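Local coordinates for protein Non-structural maintenance of chromosomes element 1 homolog (Xenopus laevis, PDB 7DG2) that probably acts as a RING-type E3 ubiquitin ligase together with its MAGE partner, as a component of the SMC5-SMC6 complex of DNA repair, at residues R10-L15 / Y77-R82; C197-I202 / C224-P229. All coordinates share one frame; numbering follows the deposited sequence.

In the fold
Interactions 1 and 2 belong to two separate parts of the chain and follow one another along it, the first closing before the second opens. Interaction 1 packs helix 6-18 against strand 75-81 within the winged-helix-like N-terminal half, near the MAGE and Nse4 partner chains. Interaction 2 joins the two loops 197-202 and 224-229 of the RING-like domain round a zinc ion. Their centres lie 39 Å apart, on opposite sides of the chain's centre, and their nearest atoms are about 23 Å apart, so neither touches the other. The second zinc ion of the RING-like domain sits about 10 Å from the side chain of Ile202, a residue of interaction 2.

Interaction 1. Residues R10-L15 / Y77-R82; sequences RFLQAL and YALVNR
Leu15 and Leu79 carry most of this helix-on-strand packing, with Leu12 adding a second point of touch. The short segments of helix and strand run at 79° to each other, their axes 9.3 Å apart at closest. Leu15 starts its side chain toward the strand, and chi1 of -172° sets CG anti to the backbone N, 4.1 Å from Leu79 CB. The two methyls divide the remaining work: Leu15 CD1 rests 3.9 Å from Tyr77 O and CD2 4.0 Å from Leu79 N. The side chains of Leu15 and Leu79 cross obliquely. Leu79 also starts toward the helix, but its methyls go to the preceding turn: its CD2 meets Leu12 CD1 at 4.0 Å, and these two side chains cross at about a right angle. Leucine suits all three places, because its branched apolar tip packs well against other side chains and, at Leu15, against the strand backbone too. The side chains that meet are all apolar, and Leu15 also lies against peptide atoms of the strand. Backbone bonds join Tyr77 to Met21, Ala78 to Glu65 and Leu79 to Gly19, just before strand 20-22.

Strand 75-81 is the central one of three antiparallel strands, and helix 6-18 lies across it, in keeping with a winged-helix fold. Leu15 also touches Ile64 and Met21 on the flanking strands 62-68 and 20-22. Leu12 packs on Leu53 and Leu57 of helix 46-57, and Phe11 meets Phe49 of that helix edge-to-face and rests on helix 23-36.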
ATOM      1  N   ARG A  10       7.185 -13.424   3.433  1.00 15.96           N
ATOM      2  CA  ARG A  10       7.969 -12.367   2.811  1.00 15.98           C
ATOM      3  C   ARG A  10       7.461 -12.089   1.408  1.00 17.81           C
ATOM      4  O   ARG A  10       7.337 -10.930   1.001  1.00 16.22           O
ATOM      5  CB  ARG A  10       9.449 -12.769   2.784  1.00 17.43           C
ATOM      6  CG  ARG A  10      10.347 -11.716   2.203  1.00 19.50           C
ATOM      7  CD  ARG A  10      10.608 -10.622   3.216  1.00 19.15           C
ATOM      8  NE  ARG A  10      11.620 -11.006   4.203  1.00 22.68           N
ATOM      9  CZ  ARG A  10      12.167 -10.153   5.063  1.00 22.36           C
ATOM     10  NH1 ARG A  10      13.078 -10.565   5.933  1.00 18.65           N
ATOM     11  NH2 ARG A  10      11.772  -8.885   5.067  1.00 21.49           N
ATOM     12  N   PHE A  11       7.131 -13.152   0.673  1.00 16.13           N
ATOM     13  CA  PHE A  11       6.543 -13.006  -0.654  1.00 17.00           C
ATOM     14  C   PHE A  11       5.218 -12.253  -0.587  1.00 13.99           C
ATOM     15  O   PHE A  11       4.957 -11.357  -1.402  1.00 14.34           O
ATOM     16  CB  PHE A  11       6.371 -14.400  -1.262  1.00 16.57           C
ATOM     17  CG  PHE A  11       5.821 -14.414  -2.665  1.00 18.40           C
ATOM     18  CD1 PHE A  11       4.464 -14.279  -2.896  1.00 17.26           C
ATOM     19  CD2 PHE A  11       6.660 -14.625  -3.745  1.00 19.48           C
ATOM     20  CE1 PHE A  11       3.951 -14.328  -4.187  1.00 20.50           C
ATOM     21  CE2 PHE A  11       6.162 -14.680  -5.033  1.00 22.83           C
ATOM     22  CZ  PHE A  11       4.801 -14.529  -5.258  1.00 21.45           C
ATOM     23  N   LEU A  12       4.357 -12.626   0.362  1.00 13.68           N
ATOM     24  CA  LEU A  12       3.046 -11.994   0.468  1.00 15.68           C
ATOM     25  C   LEU A  12       3.181 -10.520   0.839  1.00 13.49           C
ATOM     26  O   LEU A  12       2.477  -9.664   0.280  1.00 14.84           O
ATOM     27  CB  LEU A  12       2.192 -12.755   1.487  1.00 13.14           C
ATOM     28  CG  LEU A  12       0.811 -12.178   1.794  1.00 14.36           C
ATOM     29  CD1 LEU A  12      -0.006 -12.009   0.496  1.00 15.81           C
ATOM     30  CD2 LEU A  12       0.078 -13.073   2.813  1.00 16.00           C
ATOM     31  N   GLN A  13       4.103 -10.197   1.753  1.00 13.74           N
ATOM     32  CA  GLN A  13       4.321  -8.792   2.103  1.00 12.21           C
ATOM     33  C   GLN A  13       4.746  -7.975   0.891  1.00 13.74           C
ATOM     34  O   GLN A  13       4.238  -6.870   0.664  1.00 14.65           O
ATOM     35  CB  GLN A  13       5.365  -8.676   3.209  1.00 11.22           C
ATOM     36  CG  GLN A  13       4.877  -9.219   4.549  1.00 13.14           C
ATOM     37  CD  GLN A  13       5.805  -8.842   5.676  1.00 13.75           C
ATOM     38  OE1 GLN A  13       6.710  -8.017   5.496  1.00 16.19           O
ATOM     39  NE2 GLN A  13       5.581  -9.429   6.853  1.00 13.71           N
ATOM     40  N   ALA A  14       5.686  -8.497   0.101  1.00 14.87           N
ATOM     41  CA  ALA A  14       6.144  -7.771  -1.083  1.00 15.64           C
ATOM     42  C   ALA A  14       5.005  -7.567  -2.079  1.00 15.09           C
ATOM     43  O   ALA A  14       4.805  -6.464  -2.602  1.00 15.86           O
ATOM     44  CB  ALA A  14       7.310  -8.523  -1.741  1.00 15.84           C
ATOM     45  N   LEU A  15       4.217  -8.612  -2.320  1.00 14.07           N
ATOM     46  CA  LEU A  15       3.109  -8.486  -3.262  1.00 18.53           C
ATOM     47  C   LEU A  15       2.031  -7.545  -2.734  1.00 17.02           C
ATOM     48  O   LEU A  15       1.441  -6.774  -3.509  1.00 18.61           O
ATOM     49  CB  LEU A  15       2.521  -9.861  -3.570  1.00 17.85           C
ATOM     50  CG  LEU A  15       1.481  -9.852  -4.690  1.00 19.25           C
ATOM     51  CD1 LEU A  15       2.031  -9.172  -5.961  1.00 18.59           C
ATOM     52  CD2 LEU A  15       1.041 -11.276  -5.003  1.00 21.11           C
ATOM     53  N   TYR A  77       0.953 -11.452 -11.572  1.00 17.13           N
ATOM     54  CA  TYR A  77       0.361 -11.939 -10.336  1.00 15.57           C
ATOM     55  C   TYR A  77      -0.167 -10.744  -9.556  1.00 16.34           C
ATOM     56  O   TYR A  77       0.509  -9.713  -9.464  1.00 15.74           O
ATOM     57  CB  TYR A  77       1.379 -12.688  -9.474  1.00 15.68           C
ATOM     58  CG  TYR A  77       1.794 -14.031 -10.040  1.00 16.47           C
ATOM     59  CD1 TYR A  77       2.637 -14.110 -11.142  1.00 20.52           C
ATOM     60  CD2 TYR A  77       1.348 -15.213  -9.463  1.00 20.80           C
ATOM     61  CE1 TYR A  77       3.020 -15.343 -11.658  1.00 21.10           C
ATOM     62  CE2 TYR A  77       1.742 -16.448  -9.971  1.00 24.72           C
ATOM     63  CZ  TYR A  77       2.562 -16.499 -11.072  1.00 23.12           C
ATOM     64  OH  TYR A  77       2.944 -17.734 -11.576  1.00 24.66           O
ATOM     65  N   ALA A  78      -1.371 -10.869  -9.011  1.00 15.97           N
ATOM     66  CA  ALA A  78      -1.936  -9.775  -8.228  1.00 16.05           C
ATOM     67  C   ALA A  78      -2.633 -10.310  -6.985  1.00 15.52           C
ATOM     68  O   ALA A  78      -3.313 -11.338  -7.038  1.00 14.47           O
ATOM     69  CB  ALA A  78      -2.934  -8.947  -9.044  1.00 15.39           C
ATOM     70  N   LEU A  79      -2.475  -9.590  -5.872  1.00 14.29           N
ATOM     71  CA  LEU A  79      -3.208  -9.871  -4.644  1.00 13.42           C
ATOM     72  C   LEU A  79      -4.535  -9.125  -4.729  1.00 13.51           C
ATOM     73  O   LEU A  79      -4.552  -7.889  -4.747  1.00 15.09           O
ATOM     74  CB  LEU A  79      -2.407  -9.424  -3.420  1.00 14.90           C
ATOM     75  CG  LEU A  79      -3.119  -9.661  -2.082  1.00 14.67           C
ATOM     76  CD1 LEU A  79      -3.337 -11.171  -1.837  1.00 15.74           C
ATOM     77  CD2 LEU A  79      -2.300  -9.049  -0.942  1.00 17.59           C
ATOM     78  N   VAL A  80      -5.638  -9.865  -4.810  1.00 13.84           N
ATOM     79  CA  VAL A  80      -6.937  -9.252  -5.063  1.00 16.08           C
ATOM     80  C   VAL A  80      -7.906  -9.588  -3.935  1.00 15.94           C
ATOM     81  O   VAL A  80      -7.829 -10.640  -3.293  1.00 18.02           O
ATOM     82  CB  VAL A  80      -7.515  -9.676  -6.439  1.00 16.27           C
ATOM     83  CG1 VAL A  80      -6.592  -9.207  -7.549  1.00 16.44           C
ATOM     84  CG2 VAL A  80      -7.720 -11.178  -6.527  1.00 18.59           C
ATOM     85  N   ASN A  81      -8.816  -8.655  -3.689  1.00 14.36           N
ATOM     86  CA  ASN A  81      -9.922  -8.878  -2.785  1.00 15.85           C
ATOM     87  C   ASN A  81     -11.045  -9.607  -3.514  1.00 16.93           C
ATOM     88  O   ASN A  81     -11.239  -9.440  -4.720  1.00 19.85           O
ATOM     89  CB  ASN A  81     -10.417  -7.542  -2.245  1.00 13.73           C
ATOM     90  CG  ASN A  81     -11.577  -7.703  -1.315  1.00 17.68           C
ATOM     91  OD1 ASN A  81     -11.560  -8.575  -0.451  1.00 18.78           O
ATOM     92  ND2 ASN A  81     -12.608  -6.885  -1.498  1.00 16.35           N
ATOM     93  N   ARG A  82     -11.789 -10.428  -2.777  1.00 16.49           N
ATOM     94  CA  ARG A  82     -12.776 -11.286  -3.418  1.00 18.17           C
ATOM     95  C   ARG A  82     -14.154 -11.200  -2.767  1.00 21.41           C
ATOM     96  O   ARG A  82     -15.004 -12.056  -3.035  1.00 26.85           O
ATOM     97  CB  ARG A  82     -12.270 -12.734  -3.449  1.00 18.04           C
ATOM     98  CG  ARG A  82     -11.311 -13.001  -4.635  1.00 27.88           C
ATOM     99  CD  ARG A  82     -12.120 -12.930  -5.932  1.00 29.07           C
ATOM    100  NE  ARG A  82     -11.368 -12.812  -7.188  1.00 29.98           N
ATOM    101  CZ  ARG A  82     -11.120 -11.658  -7.817  1.00 28.96           C
ATOM    102  NH1 ARG A  82     -11.521 -10.498  -7.289  1.00 18.94           N
ATOM    103  NH2 ARG A  82     -10.471 -11.662  -8.983  1.00 26.70           N
TER

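Interaction 2. Residues C197-I202 / C224-P229; sequences CENCGI and CNESWP. With ZN (zinc ion), chain H.
Cys224, Trp228 and Cys197 have the most surface buried where the two loops close round one zinc site of the RING-like domain. Cys197 and Cys200 form a CxxC knuckle, and Cys224 faces it; Cys221 completes the four thiolates. Cysteine suits these positions because its short side chain offers a soft sulfur to the metal. Cys197 SG, anti to its backbone N (chi1 179°), binds zinc at 2.4 Å and also receives the N-H of Cys200 at 3.4 Å, nearly straight at 171°; such bonds would probably temper the charge of the thiolate. Gly201 turns the knuckle with a positive phi, where a CB would jam against the preceding carbonyl.

The CZ3-CH2 end of the wide Trp228 ring reaches Cys197, CZ3 lying 3.5 Å from Cys197 CB, and CH2 also meets Ile202 CD1, while NE1 is hydrogen-bonded to Gln195. Farther along the loops, Pro229 CG packs against Glu198 CG.

Cys224 SG, bound to zinc at 2.4 Å, is gripped from both loops. Glu226 N donates to it from its own segment, and Asn199 ND2 donates across the contact at 3.2 Å, with the sulfur 10° out of the amide plane.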
ATOM      1  N   CYS A 197     -15.386  -6.881 -34.585  1.00 27.63           N
ATOM      2  CA  CYS A 197     -15.982  -7.038 -35.906  1.00 25.34           C
ATOM      3  C   CYS A 197     -16.750  -5.776 -36.247  1.00 29.20           C
ATOM      4  O   CYS A 197     -17.574  -5.304 -35.460  1.00 29.68           O
ATOM      5  CB  CYS A 197     -16.908  -8.252 -35.952  1.00 28.05           C
ATOM      6  SG  CYS A 197     -17.677  -8.442 -37.588  1.00 28.99           S
ATOM      7  N   GLU A 198     -16.464  -5.199 -37.410  1.00 32.23           N
ATOM      8  CA  GLU A 198     -17.153  -3.966 -37.751  1.00 34.14           C
ATOM      9  C   GLU A 198     -18.535  -4.222 -38.320  1.00 36.19           C
ATOM     10  O   GLU A 198     -19.311  -3.272 -38.476  1.00 37.28           O
ATOM     11  CB  GLU A 198     -16.299  -3.145 -38.715  1.00 40.52           C
ATOM     12  CG  GLU A 198     -14.913  -2.877 -38.138  1.00 43.55           C
ATOM     13  CD  GLU A 198     -14.151  -1.802 -38.882  1.00 52.46           C
ATOM     14  OE1 GLU A 198     -13.689  -0.843 -38.226  1.00 55.03           O
ATOM     15  OE2 GLU A 198     -14.011  -1.921 -40.117  1.00 54.51           O
ATOM     16  N   ASN A 199     -18.867  -5.482 -38.599  1.00 29.61           N
ATOM     17  CA  ASN A 199     -20.214  -5.827 -39.032  1.00 32.53           C
ATOM     18  C   ASN A 199     -21.128  -6.177 -37.862  1.00 30.64           C
ATOM     19  O   ASN A 199     -22.221  -5.617 -37.751  1.00 31.75           O
ATOM     20  CB  ASN A 199     -20.172  -6.983 -40.035  1.00 32.48           C
ATOM     21  CG  ASN A 199     -21.551  -7.377 -40.510  1.00 33.12           C
ATOM     22  OD1 ASN A 199     -22.263  -6.573 -41.115  1.00 35.27           O
ATOM     23  ND2 ASN A 199     -21.943  -8.616 -40.229  1.00 33.79           N
ATOM     24  N   CYS A 200     -20.707  -7.096 -36.980  1.00 27.16           N
ATOM     25  CA  CYS A 200     -21.573  -7.568 -35.906  1.00 28.76           C
ATOM     26  C   CYS A 200     -21.122  -7.158 -34.510  1.00 32.72           C
ATOM     27  O   CYS A 200     -21.859  -7.402 -33.547  1.00 30.37           O
ATOM     28  CB  CYS A 200     -21.704  -9.096 -35.943  1.00 29.58           C
ATOM     29  SG  CYS A 200     -20.279  -9.975 -35.277  1.00 26.61           S
ATOM     30  N   GLY A 201     -19.936  -6.574 -34.364  1.00 28.10           N
ATOM     31  CA  GLY A 201     -19.533  -5.988 -33.099  1.00 30.24           C
ATOM     32  C   GLY A 201     -18.877  -6.913 -32.091  1.00 29.33           C
ATOM     33  O   GLY A 201     -18.536  -6.449 -30.989  1.00 27.79           O
ATOM     34  N   ILE A 202     -18.684  -8.192 -32.404  1.00 26.79           N
ATOM     35  CA  ILE A 202     -18.121  -9.087 -31.395  1.00 24.20           C
ATOM     36  C   ILE A 202     -16.656  -8.736 -31.167  1.00 24.73           C
ATOM     37  O   ILE A 202     -15.964  -8.301 -32.098  1.00 25.46           O
ATOM     38  CB  ILE A 202     -18.268 -10.573 -31.761  1.00 28.56           C
ATOM     39  CG1 ILE A 202     -17.532 -10.897 -33.062  1.00 27.81           C
ATOM     40  CG2 ILE A 202     -19.743 -10.983 -31.772  1.00 32.75           C
ATOM     41  CD1 ILE A 202     -16.196 -11.574 -32.852  1.00 35.95           C
ATOM     42  N   CYS A 224     -20.211 -13.806 -37.498  1.00 35.34           N
ATOM     43  CA  CYS A 224     -21.010 -13.441 -38.657  1.00 38.32           C
ATOM     44  C   CYS A 224     -20.362 -13.819 -39.982  1.00 36.26           C
ATOM     45  O   CYS A 224     -20.971 -13.594 -41.033  1.00 38.96           O
ATOM     46  CB  CYS A 224     -21.308 -11.934 -38.650  1.00 37.04           C
ATOM     47  SG  CYS A 224     -19.903 -10.889 -39.133  1.00 27.76           S
ATOM     48  N   ASN A 225     -19.142 -14.362 -39.965  1.00 40.56           N
ATOM     49  CA  ASN A 225     -18.407 -14.853 -41.133  1.00 43.13           C
ATOM     50  C   ASN A 225     -18.015 -13.765 -42.129  1.00 44.95           C
ATOM     51  O   ASN A 225     -17.504 -14.089 -43.211  1.00 44.46           O
ATOM     52  CB  ASN A 225     -19.181 -15.951 -41.869  1.00 44.95           C
ATOM     53  CG  ASN A 225     -19.418 -17.166 -41.004  1.00 43.44           C
ATOM     54  OD1 ASN A 225     -18.699 -17.396 -40.027  1.00 49.37           O
ATOM     55  ND2 ASN A 225     -20.427 -17.954 -41.350  1.00 45.78           N
ATOM     56  N   GLU A 226     -18.231 -12.489 -41.816  1.00 40.46           N
ATOM     57  CA  GLU A 226     -17.675 -11.436 -42.655  1.00 34.62           C
ATOM     58  C   GLU A 226     -16.157 -11.433 -42.527  1.00 41.11           C
ATOM     59  O   GLU A 226     -15.600 -11.826 -41.500  1.00 37.63           O
ATOM     60  CB  GLU A 226     -18.238 -10.068 -42.267  1.00 38.32           C
ATOM     61  CG  GLU A 226     -19.725  -9.889 -42.547  1.00 40.43           C
ATOM     62  CD  GLU A 226     -20.100 -10.210 -43.982  1.00 47.40           C
ATOM     63  OE1 GLU A 226     -20.451 -11.381 -44.269  1.00 44.15           O
ATOM     64  OE2 GLU A 226     -20.045  -9.288 -44.823  1.00 45.70           O
ATOM     65  N   SER A 227     -15.478 -11.011 -43.592  1.00 40.80           N
ATOM     66  CA  SER A 227     -14.023 -11.011 -43.557  1.00 42.72           C
ATOM     67  C   SER A 227     -13.531 -10.054 -42.475  1.00 43.51           C
ATOM     68  O   SER A 227     -14.089  -8.969 -42.284  1.00 41.15           O
ATOM     69  CB  SER A 227     -13.442 -10.633 -44.918  1.00 41.41           C
ATOM     70  OG  SER A 227     -13.931  -9.381 -45.352  1.00 50.54           O
ATOM     71  N   TRP A 228     -12.502 -10.478 -41.755  1.00 41.60           N
ATOM     72  CA  TRP A 228     -11.983  -9.707 -40.627  1.00 44.25           C
ATOM     73  C   TRP A 228     -11.271  -8.455 -41.125  1.00 44.04           C
ATOM     74  O   TRP A 228     -10.303  -8.566 -41.890  1.00 46.50           O
ATOM     75  CB  TRP A 228     -11.037 -10.569 -39.792  1.00 43.35           C
ATOM     76  CG  TRP A 228     -10.813 -10.050 -38.392  1.00 47.17           C
ATOM     77  CD1 TRP A 228      -9.632  -9.623 -37.850  1.00 47.52           C
ATOM     78  CD2 TRP A 228     -11.801  -9.902 -37.365  1.00 41.87           C
ATOM     79  NE1 TRP A 228      -9.826  -9.224 -36.548  1.00 44.91           N
ATOM     80  CE2 TRP A 228     -11.148  -9.387 -36.228  1.00 43.03           C
ATOM     81  CE3 TRP A 228     -13.174 -10.159 -37.297  1.00 37.75           C
ATOM     82  CZ2 TRP A 228     -11.824  -9.118 -35.037  1.00 37.71           C
ATOM     83  CZ3 TRP A 228     -13.841  -9.898 -36.113  1.00 36.95           C
ATOM     84  CH2 TRP A 228     -13.167  -9.382 -35.001  1.00 33.14           C
ATOM     85  N   PRO A 229     -11.697  -7.257 -40.711  1.00 43.68           N
ATOM     86  CA  PRO A 229     -11.133  -6.029 -41.289  1.00 48.14           C
ATOM     87  C   PRO A 229      -9.772  -5.628 -40.736  1.00 51.01           C
ATOM     88  O   PRO A 229      -9.105  -4.785 -41.352  1.00 50.97           O
ATOM     89  CB  PRO A 229     -12.191  -4.971 -40.940  1.00 47.10           C
ATOM     90  CG  PRO A 229     -12.776  -5.465 -39.660  1.00 44.34           C
ATOM     91  CD  PRO A 229     -12.789  -6.973 -39.762  1.00 44.15           C
TER
HETATM   92 ZN    ZN H 305     -18.882 -10.423 -37.067  1.00 27.75          ZN